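PDB 5OCR: kappa-carrageenase from Zobellia galactanivorans, which probably hydrolyses the glycosidic bonds of kappa-carrageenan, a red-algal polysaccharide, through the family 16 glycoside hydrolase domain that this chain contains. Local coordinates for residues L121-D126 with W229-N234. Sequence-based numbering, arbitrary orientation.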
# COMPACT_ATOMS: atom_id res chain seq x y z
N LEU A 121 -3.60 -2.17 4.24
CA LEU A 121 -4.84 -2.06 5.08
C LEU A 121 -4.46 -1.05 6.15
O LEU A 121 -3.39 -1.15 6.72
CB LEU A 121 -5.23 -3.42 5.73
CG LEU A 121 -4.97 -4.65 4.79
CD1 LEU A 121 -5.15 -5.97 5.54
CD2 LEU A 121 -5.92 -4.58 3.59
N TYR A 122 -5.32 -0.05 6.49
CA TYR A 122 -4.91 0.86 7.54
C TYR A 122 -6.15 1.39 8.25
O TYR A 122 -7.24 1.45 7.67
CB TYR A 122 -4.03 2.02 7.06
CG TYR A 122 -4.73 3.14 6.33
CD1 TYR A 122 -5.25 2.94 5.04
CD2 TYR A 122 -4.83 4.37 6.92
CE1 TYR A 122 -5.88 3.98 4.34
CE2 TYR A 122 -5.41 5.42 6.24
CZ TYR A 122 -5.96 5.21 4.96
OH TYR A 122 -6.57 6.29 4.37
N SER A 123 -5.95 1.70 9.55
CA SER A 123 -7.06 2.27 10.36
C SER A 123 -7.02 3.75 10.52
O SER A 123 -6.10 4.41 10.08
CB SER A 123 -7.00 1.79 11.80
OG SER A 123 -5.77 2.17 12.44
N ASP A 124 -8.05 4.27 11.20
CA ASP A 124 -7.87 5.65 11.65
C ASP A 124 -6.96 5.71 12.88
O ASP A 124 -6.37 4.70 13.29
CB ASP A 124 -9.21 6.37 11.84
CG ASP A 124 -10.07 5.77 12.93
OD1 ASP A 124 -9.61 4.91 13.73
OD2 ASP A 124 -11.28 6.16 13.02
N PHE A 125 -6.75 6.92 13.38
CA PHE A 125 -5.93 7.09 14.61
C PHE A 125 -6.89 7.29 15.74
O PHE A 125 -7.72 8.23 15.70
CB PHE A 125 -5.02 8.34 14.42
CG PHE A 125 -3.85 8.10 13.47
CD1 PHE A 125 -2.55 7.85 13.96
CD2 PHE A 125 -4.03 8.16 12.09
CE1 PHE A 125 -1.48 7.59 13.11
CE2 PHE A 125 -2.94 7.91 11.23
CZ PHE A 125 -1.66 7.64 11.74
N ASP A 126 -6.79 6.45 16.77
CA ASP A 126 -7.63 6.66 17.98
C ASP A 126 -6.65 6.92 19.14
O ASP A 126 -6.10 5.99 19.76
CB ASP A 126 -8.52 5.43 18.22
CG ASP A 126 -9.52 5.66 19.37
OD1 ASP A 126 -9.40 6.74 20.00
OD2 ASP A 126 -10.31 4.71 19.65
N TRP A 229 -2.41 -5.50 15.54
CA TRP A 229 -3.21 -5.27 14.34
C TRP A 229 -4.60 -5.83 14.45
O TRP A 229 -5.02 -6.78 13.71
CB TRP A 229 -2.43 -5.78 13.09
CG TRP A 229 -1.16 -5.02 13.03
CD1 TRP A 229 -0.96 -3.78 12.43
CD2 TRP A 229 0.13 -5.38 13.66
NE1 TRP A 229 0.32 -3.33 12.66
CE2 TRP A 229 1.02 -4.25 13.43
CE3 TRP A 229 0.60 -6.50 14.41
CZ2 TRP A 229 2.36 -4.26 13.95
CZ3 TRP A 229 1.94 -6.48 14.93
CH2 TRP A 229 2.76 -5.39 14.68
N HIS A 230 -5.33 -5.24 15.42
CA HIS A 230 -6.64 -5.68 15.76
C HIS A 230 -7.63 -4.58 15.60
O HIS A 230 -8.71 -4.69 16.20
CB HIS A 230 -6.70 -6.24 17.20
CG HIS A 230 -5.64 -7.31 17.47
ND1 HIS A 230 -5.81 -8.57 17.07
CD2 HIS A 230 -4.39 -7.25 18.07
CE1 HIS A 230 -4.75 -9.31 17.44
NE2 HIS A 230 -3.86 -8.50 18.01
N ARG A 231 -7.31 -3.50 14.90
CA ARG A 231 -8.29 -2.40 14.74
C ARG A 231 -8.96 -2.55 13.34
O ARG A 231 -8.38 -3.17 12.45
CB ARG A 231 -7.55 -1.06 14.80
CG ARG A 231 -6.93 -0.77 16.17
CD ARG A 231 -6.17 0.55 16.16
NE ARG A 231 -6.84 1.63 15.48
CZ ARG A 231 -7.76 2.41 16.06
NH1 ARG A 231 -8.10 2.20 17.32
NH2 ARG A 231 -8.31 3.41 15.38
N PRO A 232 -10.14 -1.97 13.14
CA PRO A 232 -10.77 -2.03 11.79
C PRO A 232 -9.95 -1.18 10.80
O PRO A 232 -9.46 -0.08 11.15
CB PRO A 232 -12.15 -1.34 11.99
CG PRO A 232 -12.42 -1.51 13.52
CD PRO A 232 -11.03 -1.32 14.16
N MET A 233 -9.70 -1.76 9.63
CA MET A 233 -8.82 -1.13 8.61
C MET A 233 -9.52 -1.09 7.27
O MET A 233 -10.29 -2.01 6.92
CB MET A 233 -7.58 -2.03 8.44
CG MET A 233 -6.68 -1.89 9.72
SD MET A 233 -5.30 -3.07 9.65
CE MET A 233 -6.12 -4.61 9.87
N ASN A 234 -9.22 -0.04 6.51
CA ASN A 234 -9.71 0.13 5.13
C ASN A 234 -8.78 -0.51 4.14
O ASN A 234 -7.56 -0.57 4.38
CB ASN A 234 -9.90 1.58 4.75
CG ASN A 234 -10.82 2.32 5.72
OD1 ASN A 234 -10.40 2.72 6.80
ND2 ASN A 234 -12.05 2.49 5.32
O HOH W 1 -10.40 2.44 11.56
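Arg-231, in the conformer described, one of two modelled, reaches across to the Ser-123 hydroxyl and to the carboxylate and carbonyl of Asp-124. Arg-231 NE gives an almost straight bond to Ser-123 OG (3.3 Å, 172° at the hydrogen), the hydroxyl lying in the guanidinium plane. Arg-231 NH2 makes a salt bridge with Asp-124 OD1 at 2.6 Å, carboxylate and guanidinium planes turned 32° apart, and a more bent bond to Asp-124 O, which it meets from above the carbonyl plane. Ser-123 OG donates to a lone pair of Asp-124 O (2.7 Å), so that oxygen is gripped twice. A bend in the arginine chain (chi3 43°) swings the guanidinium onto this group, where Asp-126 CB lies 3.4 Å from Arg-231 NH1. Where Pro-232 O faces the loop, one water donates to it and accepts from Asp-124 N. These links tie the chain leaving strand 115-122 to the chain entering its antiparallel neighbour 233-241, in the beta-jellyroll of this family 16 enzyme. The strands pair through Tyr-122 and Asn-234, an antiparallel hydrogen-bonded pair: Asn-234 N to Tyr-122 O at 2.7 Å and Tyr-122 N to Asn-234 O at 3.1 Å. Beside it Met-233 folds against the other strand, Met-233 CB 3.8 Å from Leu-121 CB. Further out, Ser-137 N of strand 134-144 bonds to Ser-123 OG, fixing the hydroxyl that receives the arginine; an alanine in place of Ser-123 would probably leave Arg-231 NE and Ser-137 N without this acceptor and Asp-124 O without one of its two donors, the guanidinium then held mainly by Asp-124. Lys-92 NZ is hydrogen-bonded to Tyr-122 OH, while Asn-234 ND2 bonds to Ser-93 O and Asn-234 OD1 to Lys-96 NZ.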